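Local coordinates for phosphoribosylformylglycinamidine synthase 2 (Thermus thermophilus, PDB 3VIU), which belongs to the PurM-like, AIR synthase-related family, carrying two tandem pairs of N- and C-terminal domains, and binds adenosine-5'-diphosphate and magnesium ions, at residues Lys35-Glu40 with Glu358-Ala363; Ala119-Leu124 with Pro155-Asp160; Glu243-Ala248 with Glu322-Trp327; Arg612-Thr617 with Lys667-Glu672. One frame throughout, in Å; residues are numbered along the deposited sequence.

Contact 1 of 4, residues Lys35-Glu40 with Glu358-Ala363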
loop_
_atom_site.group_PDB
_atom_site.type_symbol
_atom_site.label_atom_id
_atom_site.label_comp_id
_atom_site.label_asym_id
_atom_site.label_seq_id
_atom_site.Cartn_x
_atom_site.Cartn_y
_atom_site.Cartn_z
ATOM N N LYS A 35 -5.588 -19.527 -19.687
ATOM C CA LYS A 35 -5.310 -18.186 -20.174
ATOM C C LYS A 35 -5.339 -17.199 -19.011
ATOM O O LYS A 35 -4.478 -16.327 -18.907
ATOM C CB LYS A 35 -6.335 -17.764 -21.234
ATOM C CG LYS A 35 -6.085 -16.362 -21.795
ATOM C CD LYS A 35 -7.217 -15.869 -22.699
ATOM C CE LYS A 35 -8.516 -15.664 -21.917
ATOM N NZ LYS A 35 -9.597 -15.035 -22.743
ATOM N N VAL A 36 -6.316 -17.355 -18.122
ATOM C CA VAL A 36 -6.459 -16.458 -16.980
ATOM C C VAL A 36 -5.575 -16.806 -15.779
ATOM O O VAL A 36 -4.991 -15.917 -15.159
ATOM C CB VAL A 36 -7.941 -16.386 -16.520
ATOM C CG1 VAL A 36 -8.088 -15.416 -15.348
ATOM C CG2 VAL A 36 -8.821 -15.936 -17.685
HETATM N N MSE A 37 -5.469 -18.089 -15.447
HETATM C CA MSE A 37 -4.648 -18.493 -14.307
HETATM C C MSE A 37 -3.150 -18.359 -14.563
HETATM O O MSE A 37 -2.365 -18.242 -13.624
HETATM C CB MSE A 37 -4.975 -19.930 -13.897
HETATM C CG MSE A 37 -6.337 -20.085 -13.237
HETATM SE SE MSE A 37 -6.509 -19.074 -11.565
HETATM C CE MSE A 37 -5.583 -20.297 -10.370
ATOM N N TRP A 38 -2.762 -18.365 -15.833
ATOM C CA TRP A 38 -1.360 -18.251 -16.211
ATOM C C TRP A 38 -0.950 -16.846 -16.650
ATOM O O TRP A 38 0.191 -16.624 -17.057
ATOM C CB TRP A 38 -1.048 -19.269 -17.308
ATOM C CG TRP A 38 -0.747 -20.629 -16.763
ATOM C CD1 TRP A 38 -1.191 -21.157 -15.582
ATOM C CD2 TRP A 38 0.086 -21.629 -17.362
ATOM N NE1 TRP A 38 -0.680 -22.419 -15.407
ATOM C CE2 TRP A 38 0.106 -22.736 -16.485
ATOM C CE3 TRP A 38 0.819 -21.699 -18.557
ATOM C CZ2 TRP A 38 0.829 -23.900 -16.763
ATOM C CZ3 TRP A 38 1.537 -22.857 -18.832
ATOM C CH2 TRP A 38 1.536 -23.942 -17.938
ATOM N N SER A 39 -1.883 -15.901 -16.573
ATOM C CA SER A 39 -1.599 -14.516 -16.944
ATOM C C SER A 39 -0.707 -13.933 -15.845
ATOM O O SER A 39 -0.737 -14.410 -14.707
ATOM C CB SER A 39 -2.902 -13.708 -17.041
ATOM O OG SER A 39 -3.485 -13.510 -15.761
ATOM N N GLU A 40 0.080 -12.911 -16.166
ATOM C CA GLU A 40 0.971 -12.335 -15.162
ATOM C C GLU A 40 0.228 -11.905 -13.904
ATOM O O GLU A 40 0.746 -12.037 -12.799
ATOM C CB GLU A 40 1.736 -11.132 -15.725
ATOM C CG GLU A 40 2.866 -10.654 -14.811
ATOM C CD GLU A 40 4.095 -11.550 -14.867
ATOM O OE1 GLU A 40 4.892 -11.537 -13.900
ATOM O OE2 GLU A 40 4.272 -12.258 -15.882
ATOM N N GLU A 358 -2.213 -28.484 -9.438
ATOM C CA GLU A 358 -0.843 -28.003 -9.620
ATOM C C GLU A 358 -0.649 -27.309 -10.965
ATOM O O GLU A 358 0.004 -26.271 -11.053
ATOM C CB GLU A 358 0.155 -29.155 -9.528
ATOM C CG GLU A 358 1.595 -28.683 -9.630
ATOM C CD GLU A 358 2.571 -29.804 -9.896
ATOM O OE1 GLU A 358 2.545 -30.361 -11.015
ATOM O OE2 GLU A 358 3.361 -30.129 -8.987
ATOM N N ALA A 359 -1.214 -27.898 -12.012
ATOM C CA ALA A 359 -1.091 -27.349 -13.354
ATOM C C ALA A 359 -1.654 -25.938 -13.435
ATOM O O ALA A 359 -1.158 -25.097 -14.190
ATOM C CB ALA A 359 -1.813 -28.254 -14.356
ATOM N N LEU A 360 -2.686 -25.684 -12.637
ATOM C CA LEU A 360 -3.347 -24.389 -12.630
ATOM C C LEU A 360 -2.720 -23.342 -11.704
ATOM O O LEU A 360 -2.739 -22.153 -12.015
ATOM C CB LEU A 360 -4.821 -24.591 -12.271
ATOM C CG LEU A 360 -5.858 -23.875 -13.134
ATOM C CD1 LEU A 360 -5.493 -23.954 -14.616
ATOM C CD2 LEU A 360 -7.205 -24.508 -12.887
ATOM N N ALA A 361 -2.151 -23.781 -10.585
ATOM C CA ALA A 361 -1.561 -22.867 -9.611
ATOM C C ALA A 361 -0.060 -22.636 -9.737
ATOM O O ALA A 361 0.458 -21.629 -9.247
ATOM C CB ALA A 361 -1.883 -23.349 -8.197
ATOM N N GLU A 362 0.645 -23.562 -10.375
ATOM C CA GLU A 362 2.090 -23.427 -10.520
ATOM C C GLU A 362 2.522 -23.248 -11.964
ATOM O O GLU A 362 3.019 -24.181 -12.596
ATOM C CB GLU A 362 2.792 -24.641 -9.913
ATOM C CG GLU A 362 2.612 -24.751 -8.403
ATOM C CD GLU A 362 3.372 -25.924 -7.799
ATOM O OE1 GLU A 362 4.611 -25.992 -7.983
ATOM O OE2 GLU A 362 2.733 -26.777 -7.139
ATOM N N ALA A 363 2.337 -22.032 -12.473
ATOM C CA ALA A 363 2.695 -21.694 -13.844
ATOM C C ALA A 363 4.198 -21.457 -14.001
ATOM O O ALA A 363 4.908 -21.200 -13.028
ATOM C CB ALA A 363 1.925 -20.455 -14.290
HETATM O O HOH W 1 -1.568 -19.397 -11.034
#

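Contact 2 of 4, residues Ala119-Leu124 with Pro155-Asp160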
loop_
_atom_site.group_PDB
_atom_site.type_symbol
_atom_site.label_atom_id
_atom_site.label_comp_id
_atom_site.label_asym_id
_atom_site.label_seq_id
_atom_site.Cartn_x
_atom_site.Cartn_y
_atom_site.Cartn_z
ATOM N N ALA A 119 -8.999 0.193 8.751
ATOM C CA ALA A 119 -8.476 1.321 8.007
ATOM C C ALA A 119 -8.083 1.024 6.565
ATOM O O ALA A 119 -7.722 -0.104 6.216
ATOM C CB ALA A 119 -7.293 1.907 8.748
ATOM N N LEU A 120 -8.168 2.065 5.740
ATOM C CA LEU A 120 -7.793 2.015 4.330
ATOM C C LEU A 120 -6.813 3.150 4.049
ATOM O O LEU A 120 -6.932 4.232 4.618
ATOM C CB LEU A 120 -9.019 2.181 3.424
ATOM C CG LEU A 120 -9.934 0.963 3.266
ATOM C CD1 LEU A 120 -11.252 1.379 2.639
ATOM C CD2 LEU A 120 -9.231 -0.086 2.425
ATOM N N LEU A 121 -5.826 2.885 3.204
ATOM C CA LEU A 121 -4.860 3.902 2.807
ATOM C C LEU A 121 -4.748 3.795 1.294
ATOM O O LEU A 121 -4.671 2.694 0.751
ATOM C CB LEU A 121 -3.486 3.675 3.454
ATOM C CG LEU A 121 -3.341 3.833 4.974
ATOM C CD1 LEU A 121 -3.808 2.557 5.668
ATOM C CD2 LEU A 121 -1.877 4.113 5.332
ATOM N N ASP A 122 -4.761 4.932 0.610
ATOM C CA ASP A 122 -4.667 4.929 -0.843
ATOM C C ASP A 122 -3.323 5.460 -1.339
ATOM O O ASP A 122 -2.774 6.409 -0.786
ATOM C CB ASP A 122 -5.810 5.752 -1.443
ATOM C CG ASP A 122 -5.886 7.152 -0.867
ATOM O OD1 ASP A 122 -6.079 7.278 0.362
ATOM O OD2 ASP A 122 -5.754 8.130 -1.637
ATOM N N SER A 123 -2.794 4.830 -2.380
ATOM C CA SER A 123 -1.526 5.239 -2.958
ATOM C C SER A 123 -1.838 5.581 -4.412
ATOM O O SER A 123 -2.077 4.689 -5.236
ATOM C CB SER A 123 -0.519 4.093 -2.861
ATOM O OG SER A 123 0.810 4.585 -2.852
ATOM N N LEU A 124 -1.832 6.875 -4.723
ATOM C CA LEU A 124 -2.185 7.348 -6.061
ATOM C C LEU A 124 -1.103 8.083 -6.863
ATOM O O LEU A 124 -0.336 8.891 -6.334
ATOM C CB LEU A 124 -3.425 8.243 -5.953
ATOM C CG LEU A 124 -4.555 7.725 -5.060
ATOM C CD1 LEU A 124 -5.687 8.735 -5.014
ATOM C CD2 LEU A 124 -5.061 6.385 -5.592
ATOM N N PRO A 155 -12.965 3.742 7.370
ATOM C CA PRO A 155 -12.347 5.011 6.997
ATOM C C PRO A 155 -11.045 4.862 6.245
ATOM O O PRO A 155 -10.309 3.889 6.424
ATOM C CB PRO A 155 -12.117 5.682 8.339
ATOM C CG PRO A 155 -11.711 4.516 9.191
ATOM C CD PRO A 155 -12.736 3.454 8.799
ATOM N N THR A 156 -10.779 5.837 5.392
ATOM C CA THR A 156 -9.532 5.886 4.664
ATOM C C THR A 156 -8.778 6.887 5.530
ATOM O O THR A 156 -9.091 8.073 5.533
ATOM C CB THR A 156 -9.752 6.410 3.244
ATOM O OG1 THR A 156 -10.429 5.403 2.487
ATOM C CG2 THR A 156 -8.431 6.731 2.572
ATOM N N VAL A 157 -7.809 6.390 6.291
ATOM C CA VAL A 157 -7.053 7.220 7.226
ATOM C C VAL A 157 -5.835 7.964 6.693
ATOM O O VAL A 157 -5.203 8.735 7.422
ATOM C CB VAL A 157 -6.592 6.377 8.420
ATOM C CG1 VAL A 157 -7.801 5.785 9.129
ATOM C CG2 VAL A 157 -5.648 5.280 7.939
ATOM N N GLY A 158 -5.492 7.734 5.436
ATOM C CA GLY A 158 -4.335 8.402 4.881
ATOM C C GLY A 158 -3.891 7.735 3.603
ATOM O O GLY A 158 -4.625 6.922 3.031
ATOM N N GLY A 159 -2.688 8.069 3.154
ATOM C CA GLY A 159 -2.186 7.486 1.930
ATOM C C GLY A 159 -1.091 8.329 1.323
ATOM O O GLY A 159 -0.434 9.092 2.025
ATOM N N ASP A 160 -0.917 8.218 0.011
ATOM C CA ASP A 160 0.134 8.942 -0.692
ATOM C C ASP A 160 -0.315 9.336 -2.095
ATOM O O ASP A 160 -0.661 8.480 -2.902
ATOM C CB ASP A 160 1.373 8.046 -0.754
ATOM C CG ASP A 160 2.547 8.708 -1.420
ATOM O OD1 ASP A 160 2.878 9.857 -1.068
ATOM O OD2 ASP A 160 3.154 8.062 -2.292
#

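Contact 3 of 4, residues Glu243-Ala248 with Glu322-Trp327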
loop_
_atom_site.group_PDB
_atom_site.type_symbol
_atom_site.label_atom_id
_atom_site.label_comp_id
_atom_site.label_asym_id
_atom_site.label_seq_id
_atom_site.Cartn_x
_atom_site.Cartn_y
_atom_site.Cartn_z
ATOM N N GLU A 243 -19.768 -8.581 7.949
ATOM C CA GLU A 243 -20.234 -8.973 9.281
ATOM C C GLU A 243 -20.413 -10.481 9.419
ATOM O O GLU A 243 -19.975 -11.084 10.398
ATOM C CB GLU A 243 -21.562 -8.293 9.617
ATOM C CG GLU A 243 -21.487 -6.787 9.746
ATOM C CD GLU A 243 -20.413 -6.332 10.714
ATOM O OE1 GLU A 243 -20.095 -7.096 11.650
ATOM O OE2 GLU A 243 -19.899 -5.204 10.542
ATOM N N ALA A 244 -21.060 -11.086 8.431
ATOM C CA ALA A 244 -21.311 -12.519 8.449
ATOM C C ALA A 244 -20.018 -13.317 8.470
ATOM O O ALA A 244 -19.848 -14.224 9.292
ATOM C CB ALA A 244 -22.143 -12.915 7.239
ATOM N N THR A 245 -19.108 -12.981 7.561
ATOM C CA THR A 245 -17.839 -13.687 7.483
ATOM C C THR A 245 -17.085 -13.544 8.793
ATOM O O THR A 245 -16.594 -14.532 9.343
ATOM C CB THR A 245 -16.974 -13.148 6.323
ATOM O OG1 THR A 245 -17.676 -13.336 5.086
ATOM C CG2 THR A 245 -15.620 -13.885 6.260
ATOM N N LEU A 246 -17.007 -12.313 9.298
ATOM C CA LEU A 246 -16.314 -12.052 10.551
ATOM C C LEU A 246 -16.968 -12.794 11.711
ATOM O O LEU A 246 -16.277 -13.375 12.545
ATOM C CB LEU A 246 -16.287 -10.554 10.857
ATOM C CG LEU A 246 -15.421 -9.635 9.991
ATOM C CD1 LEU A 246 -15.652 -8.188 10.412
ATOM C CD2 LEU A 246 -13.959 -9.999 10.137
ATOM N N GLU A 247 -18.297 -12.781 11.776
ATOM C CA GLU A 247 -18.960 -13.478 12.867
ATOM C C GLU A 247 -18.711 -14.967 12.710
ATOM O O GLU A 247 -18.327 -15.648 13.661
ATOM C CB GLU A 247 -20.464 -13.196 12.877
ATOM C CG GLU A 247 -21.206 -13.970 13.971
ATOM C CD GLU A 247 -22.666 -13.573 14.117
ATOM O OE1 GLU A 247 -23.437 -14.376 14.688
ATOM O OE2 GLU A 247 -23.043 -12.463 13.676
ATOM N N ALA A 248 -18.916 -15.467 11.498
ATOM C CA ALA A 248 -18.699 -16.874 11.221
ATOM C C ALA A 248 -17.332 -17.323 11.757
ATOM O O ALA A 248 -17.230 -18.341 12.441
ATOM C CB ALA A 248 -18.794 -17.133 9.712
ATOM N N GLU A 322 -26.847 -20.310 9.676
ATOM C CA GLU A 322 -27.547 -19.441 10.611
ATOM C C GLU A 322 -26.829 -18.109 10.765
ATOM O O GLU A 322 -27.470 -17.054 10.817
ATOM C CB GLU A 322 -27.717 -20.153 11.957
ATOM C CG GLU A 322 -28.642 -21.370 11.831
ATOM C CD GLU A 322 -28.845 -22.129 13.127
ATOM O OE1 GLU A 322 -29.568 -23.148 13.099
ATOM O OE2 GLU A 322 -28.288 -21.711 14.166
ATOM N N VAL A 323 -25.502 -18.151 10.820
ATOM C CA VAL A 323 -24.739 -16.920 10.925
ATOM C C VAL A 323 -25.152 -15.991 9.789
ATOM O O VAL A 323 -25.487 -14.832 10.022
ATOM C CB VAL A 323 -23.225 -17.169 10.832
ATOM C CG1 VAL A 323 -22.492 -15.839 10.684
ATOM C CG2 VAL A 323 -22.739 -17.875 12.082
ATOM N N PHE A 324 -25.144 -16.499 8.561
ATOM C CA PHE A 324 -25.528 -15.669 7.429
ATOM C C PHE A 324 -27.000 -15.331 7.458
ATOM O O PHE A 324 -27.400 -14.258 7.014
ATOM C CB PHE A 324 -25.154 -16.344 6.110
ATOM C CG PHE A 324 -23.707 -16.201 5.768
ATOM C CD1 PHE A 324 -22.729 -16.737 6.598
ATOM C CD2 PHE A 324 -23.313 -15.476 4.652
ATOM C CE1 PHE A 324 -21.388 -16.549 6.327
ATOM C CE2 PHE A 324 -21.972 -15.280 4.370
ATOM C CZ PHE A 324 -21.005 -15.816 5.205
ATOM N N GLY A 325 -27.809 -16.242 7.984
ATOM C CA GLY A 325 -29.234 -15.977 8.073
ATOM C C GLY A 325 -29.458 -14.748 8.941
ATOM O O GLY A 325 -30.279 -13.890 8.624
ATOM N N ARG A 326 -28.707 -14.659 10.036
ATOM C CA ARG A 326 -28.820 -13.530 10.950
ATOM C C ARG A 326 -28.521 -12.191 10.274
ATOM O O ARG A 326 -29.104 -11.165 10.637
ATOM C CB ARG A 326 -27.890 -13.720 12.152
ATOM C CG ARG A 326 -28.376 -14.760 13.142
ATOM C CD ARG A 326 -27.713 -14.570 14.493
ATOM N NE ARG A 326 -26.379 -15.158 14.562
ATOM C CZ ARG A 326 -26.145 -16.462 14.659
ATOM N NH1 ARG A 326 -27.157 -17.319 14.695
ATOM N NH2 ARG A 326 -24.897 -16.909 14.731
ATOM N N TRP A 327 -27.614 -12.197 9.298
ATOM C CA TRP A 327 -27.276 -10.967 8.584
ATOM C C TRP A 327 -28.051 -10.821 7.273
ATOM O O TRP A 327 -27.687 -10.033 6.408
ATOM C CB TRP A 327 -25.766 -10.892 8.330
ATOM C CG TRP A 327 -24.992 -10.736 9.599
ATOM C CD1 TRP A 327 -24.476 -11.735 10.379
ATOM C CD2 TRP A 327 -24.741 -9.510 10.301
ATOM N NE1 TRP A 327 -23.927 -11.209 11.523
ATOM C CE2 TRP A 327 -24.074 -9.846 11.502
ATOM C CE3 TRP A 327 -25.019 -8.160 10.034
ATOM C CZ2 TRP A 327 -23.678 -8.878 12.441
ATOM C CZ3 TRP A 327 -24.627 -7.195 10.968
ATOM C CH2 TRP A 327 -23.963 -7.563 12.157
#

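Contact 4 of 4, residues Arg612-Thr617 with Lys667-Glu672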
loop_
_atom_site.group_PDB
_atom_site.type_symbol
_atom_site.label_atom_id
_atom_site.label_comp_id
_atom_site.label_asym_id
_atom_site.label_seq_id
_atom_site.Cartn_x
_atom_site.Cartn_y
_atom_site.Cartn_z
ATOM N N ARG A 612 10.310 7.345 26.341
ATOM C CA ARG A 612 10.780 7.816 27.635
ATOM C C ARG A 612 10.083 9.114 28.010
ATOM O O ARG A 612 10.408 9.718 29.029
ATOM C CB ARG A 612 12.282 8.062 27.608
ATOM C CG ARG A 612 13.116 6.835 27.366
ATOM C CD ARG A 612 14.574 7.225 27.341
ATOM N NE ARG A 612 15.447 6.088 27.086
ATOM C CZ ARG A 612 16.772 6.171 27.043
ATOM N NH1 ARG A 612 17.370 7.340 27.243
ATOM N NH2 ARG A 612 17.500 5.090 26.793
ATOM N N GLY A 613 9.145 9.546 27.169
ATOM C CA GLY A 613 8.410 10.775 27.429
ATOM C C GLY A 613 9.194 12.071 27.289
ATOM O O GLY A 613 8.763 13.111 27.788
ATOM N N LEU A 614 10.346 12.022 26.625
ATOM C CA LEU A 614 11.157 13.221 26.433
ATOM C C LEU A 614 10.565 14.146 25.374
ATOM O O LEU A 614 10.795 15.356 25.406
ATOM C CB LEU A 614 12.579 12.843 26.022
ATOM C CG LEU A 614 13.478 12.262 27.113
ATOM C CD1 LEU A 614 14.721 11.652 26.483
ATOM C CD2 LEU A 614 13.850 13.355 28.104
ATOM N N THR A 615 9.802 13.573 24.446
ATOM C CA THR A 615 9.191 14.340 23.363
ATOM C C THR A 615 7.867 13.740 22.904
ATOM O O THR A 615 7.704 12.522 22.881
ATOM C CB THR A 615 10.115 14.389 22.130
ATOM O OG1 THR A 615 9.488 15.151 21.090
ATOM C CG2 THR A 615 10.374 12.979 21.611
ATOM N N ARG A 616 6.923 14.597 22.532
ATOM C CA ARG A 616 5.638 14.119 22.040
ATOM C C ARG A 616 5.308 14.828 20.733
ATOM O O ARG A 616 4.174 14.806 20.260
ATOM C CB ARG A 616 4.529 14.350 23.069
ATOM C CG ARG A 616 4.311 15.795 23.401
ATOM C CD ARG A 616 3.050 15.997 24.206
ATOM N NE ARG A 616 2.895 17.402 24.564
ATOM C CZ ARG A 616 1.864 17.895 25.241
ATOM N NH1 ARG A 616 0.884 17.092 25.635
ATOM N NH2 ARG A 616 1.821 19.190 25.526
ATOM N N THR A 617 6.310 15.470 20.150
ATOM C CA THR A 617 6.113 16.151 18.878
ATOM C C THR A 617 7.360 15.965 18.013
ATOM O O THR A 617 8.462 16.409 18.350
ATOM C CB THR A 617 5.736 17.647 19.095
ATOM O OG1 THR A 617 6.062 18.414 17.932
ATOM C CG2 THR A 617 6.419 18.191 20.289
ATOM N N LYS A 667 11.809 22.558 27.958
ATOM C CA LYS A 667 13.001 23.281 28.394
ATOM C C LYS A 667 13.930 22.539 29.369
ATOM O O LYS A 667 15.119 22.351 29.098
ATOM C CB LYS A 667 12.527 24.588 29.021
ATOM C CG LYS A 667 13.482 25.746 28.985
ATOM C CD LYS A 667 12.680 27.041 29.102
ATOM C CE LYS A 667 11.688 26.978 30.265
ATOM N NZ LYS A 667 10.727 28.122 30.272
ATOM N N THR A 668 13.381 22.115 30.500
ATOM C CA THR A 668 14.168 21.426 31.517
ATOM C C THR A 668 14.484 19.957 31.205
ATOM O O THR A 668 14.910 19.206 32.087
ATOM C CB THR A 668 13.468 21.520 32.904
ATOM O OG1 THR A 668 12.230 20.795 32.881
ATOM C CG2 THR A 668 13.171 22.972 33.246
ATOM N N ARG A 669 14.300 19.548 29.954
ATOM C CA ARG A 669 14.571 18.164 29.573
ATOM C C ARG A 669 15.597 18.082 28.454
ATOM O O ARG A 669 15.989 16.992 28.033
ATOM C CB ARG A 669 13.275 17.491 29.131
ATOM C CG ARG A 669 12.230 17.443 30.220
ATOM C CD ARG A 669 12.489 16.292 31.160
ATOM N NE ARG A 669 11.589 15.179 30.872
ATOM C CZ ARG A 669 11.833 13.919 31.206
ATOM N NH1 ARG A 669 12.959 13.605 31.834
ATOM N NH2 ARG A 669 10.947 12.974 30.918
ATOM N N LEU A 670 16.033 19.248 27.992
ATOM C CA LEU A 670 17.002 19.352 26.909
ATOM C C LEU A 670 18.270 18.516 27.080
ATOM O O LEU A 670 18.692 17.823 26.149
ATOM C CB LEU A 670 17.383 20.817 26.700
ATOM C CG LEU A 670 18.370 21.109 25.572
ATOM C CD1 LEU A 670 17.845 20.529 24.249
ATOM C CD2 LEU A 670 18.576 22.618 25.465
ATOM N N GLN A 671 18.872 18.572 28.261
ATOM C CA GLN A 671 20.104 17.833 28.515
ATOM C C GLN A 671 19.983 16.314 28.403
ATOM O O GLN A 671 20.890 15.663 27.879
ATOM C CB GLN A 671 20.674 18.180 29.893
ATOM C CG GLN A 671 22.065 17.593 30.099
ATOM C CD GLN A 671 22.554 17.685 31.534
ATOM O OE1 GLN A 671 23.737 17.477 31.807
ATOM N NE2 GLN A 671 21.645 17.988 32.457
ATOM N N GLU A 672 18.887 15.750 28.906
ATOM C CA GLU A 672 18.679 14.304 28.839
ATOM C C GLU A 672 18.504 13.842 27.398
ATOM O O GLU A 672 18.928 12.746 27.030
ATOM C CB GLU A 672 17.429 13.892 29.610
ATOM C CG GLU A 672 17.407 14.240 31.075
ATOM C CD GLU A 672 16.029 14.031 31.653
ATOM O OE1 GLU A 672 15.556 12.873 31.667
ATOM O OE2 GLU A 672 15.413 15.028 32.078
#

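Contact 1 of 4, residues Lys35-Glu40 with Glu358-Ala363
Residues 35-40 run off the end of helix 28-37 and residues 358-363 off the end of helix 357-361, and the two backbones come nearest at Trp38 and Ala363, whose CA atoms are 5.8 Å apart. The indole of Trp38 carries most of the contact. Its CG stands anti to the carbonyl carbon (chi1 -83°), which carries the ring across to the last turn of the other helix. There NE1 donates to Ala359 O at 3.0 Å; the bond is bent (139° at the hydrogen), yet the oxygen stays close to the ring plane. Ala363 CB sits over one indole face, 3.4 Å from the centroid of the five-membered ring, in a CH-pi contact. Beside it the selenomethionine Met37, folded at chi2 and chi3, crosses Leu360 at about a right angle, with their CG atoms 3.8 Å apart. A water bridges the backbones, donating to Met37 O at 2.9 Å and to Leu360 O at 3.2 Å. Phe34 meets the Trp38 ring edge-to-face, while Ser267 and Ser270 of helix 264-275 pack against Met37. The contact thus ties the linker-domain region to the segment following strand 350-356, with the Met37 side chain about 8 Å from bound ADP. At these helix ends, where partial negative charge probably gathers, Ala359 O is met by an indole N-H, and Met37 O and Leu360 O share one water.

Contact 2 of 4, residues Ala119-Leu124 with Pro155-Asp160
Asp122 O is gripped twice: Asp160 N donates to it at 2.7 Å, nearly along the C=O axis, and Gly159 CA adds a CA-H...O contact at 3.0 Å. Asp160 O in turn receives Leu124 N at 2.7 Å, so both the N-H and the C=O of Asp160 are bonded to residues 119-124 in regular parallel pairing. Toward the start of the pairing the register slips. Leu120 pairs with Thr156 but Asp122 with Gly159, so Val157 and Gly158 together stand opposite Leu121, a beta bulge; the near-helical psi of Val157 (-4°) turns the chain there. Leu120 O accepts Val157 N at 2.9 Å, and the Val157 CG2 branch lies 3.8 Å from Ala119 CB. Asp122 CG occupies the crowded position between N and carbonyl carbon (chi1 54°), bringing OD1 to 3.1 Å from Gly158 O; two acceptors so close could favour a protonated carboxyl group. The Asp160 carboxylate instead pairs with Arg125. Ser123 OG, buried here, has no partner in the model. The strands belong to a beta-alpha-beta unit of the PurM-like N-terminal domain: Ile145 of the connecting helix 132-152 packs on Asp122 and Thr156, helix 95-112 covers Leu120, and strand 172-182 flanks residues 119-124.

Contact 3 of 4, residues Glu243-Ala248 with Glu322-Trp327
Glu247 is the polar hub, its two carboxylate oxygens divided between two side chains. OE1 is gripped side-on by Arg326, from NE at 3.0 Å on the syn lone pair and from NH2 at 2.9 Å from above the carboxylate plane, both nitrogens of this salt bridge serving one oxygen that lies in the guanidinium plane. OE2 accepts Trp327 NE1 at 2.6 Å in a nearly straight bond (167°), with the ring turned almost perpendicular to the carboxylate. Glu247 CG is anti to the backbone N (chi1 177°) and the chain runs extended beyond it, so the acid reaches across to the end of the partner helix. Below this polar layer Ala244 CB sits over the centre of the Phe324 ring, 3.6 Å from its centroid, and Val323 CG1 lies 3.4 Å from Ala244 O and 4.0 Å from Ala248 CB. The segments cross at 143°, their axes 8.9 Å apart: a roughly antiparallel helix pair on the mixed sheet of the AIR synthase-related C-terminal domain, where Phe324 touches Leu310 and Thr245 touches Met308 of strand 307-312. The Trp327 indole is held from its face too, the aliphatic part of Glu243 lying across the six-membered ring in a CH-pi contact. Bent at chi2, Glu243 directs its carboxylate to salt bridges with Lys239 on its own helix and with Arg116, at the start of strand 116-126.

Contact 4 of 4, residues Arg612-Thr617 with Lys667-Glu672
The guanidinium of Arg669 is the flat group at the centre of the contact, with Leu614 CD2 over the middle of one face, 3.7 Å from CZ, and Glu672 OE2 at its edge. Arg669 NH1 donates to that OE2 at 2.8 Å (152° at the hydrogen) on the syn lone pair, and the same nitrogen lies 2.7 Å from Glu672 OE1, so one nitrogen serves both oxygens in a salt bridge within residues 667-672. On the other arm, NH2 points obliquely toward Arg612 O and Gly613 O, each 3.8 Å away, too long for a bond, though the positive charge probably gains a little from the nearby carbonyl oxygens. Arg669 reaches this place by folding, bent at chi2 (-81°) and again at chi3, and crosses Leu614 at about a right angle. The Leu614 methyl also touches Glu672 CB at 3.9 Å and thus packs against both members of the ion pair. Gly613, with positive phi, closes helix 596-611 in a Schellman motif, and Arg669 occupies the N-cap position of helix 670-679; the contact therefore sets the end of one helix against the start of another on the surface of the second AIR synthase-related C-terminal domain. Glu672, in the first turn of that helix, would be further favoured there by the helix dipole. Leu614 rests on Leu609 of helix 596-611, and Thr615 OG1 hydrogen-bonds to Thr664 O of strand 661-665. Leu670, whose side chain starts off away from residues 612-617, packs on Val563 and Leu565 of strand 563-567 and on Val665.

How the contacts relate
Contacts 2 and 3 are nested inside the long loop closed by contact 1, whereas contact 4 follows in the second pair of domains. None touches another; contacts 2 and 3 are closest, nearest atoms about 11 Å apart. Of contacts 1 to 3, contact 1 is nearest to ADP, the Met37 side chain being about 8 Å away, against about 13 Å for the side chains of Leu120 and Thr245. Contact 2 also has the Asp160 side chain about 9 Å from a magnesium ion, and so is within about 13 Å of both sites. Contacts 1 and 4 lie on opposite sides of the chain's centre, their centres 56 Å apart; residues 612-617 lead into strand 618-620, ending at the magnesium ligand Asp620.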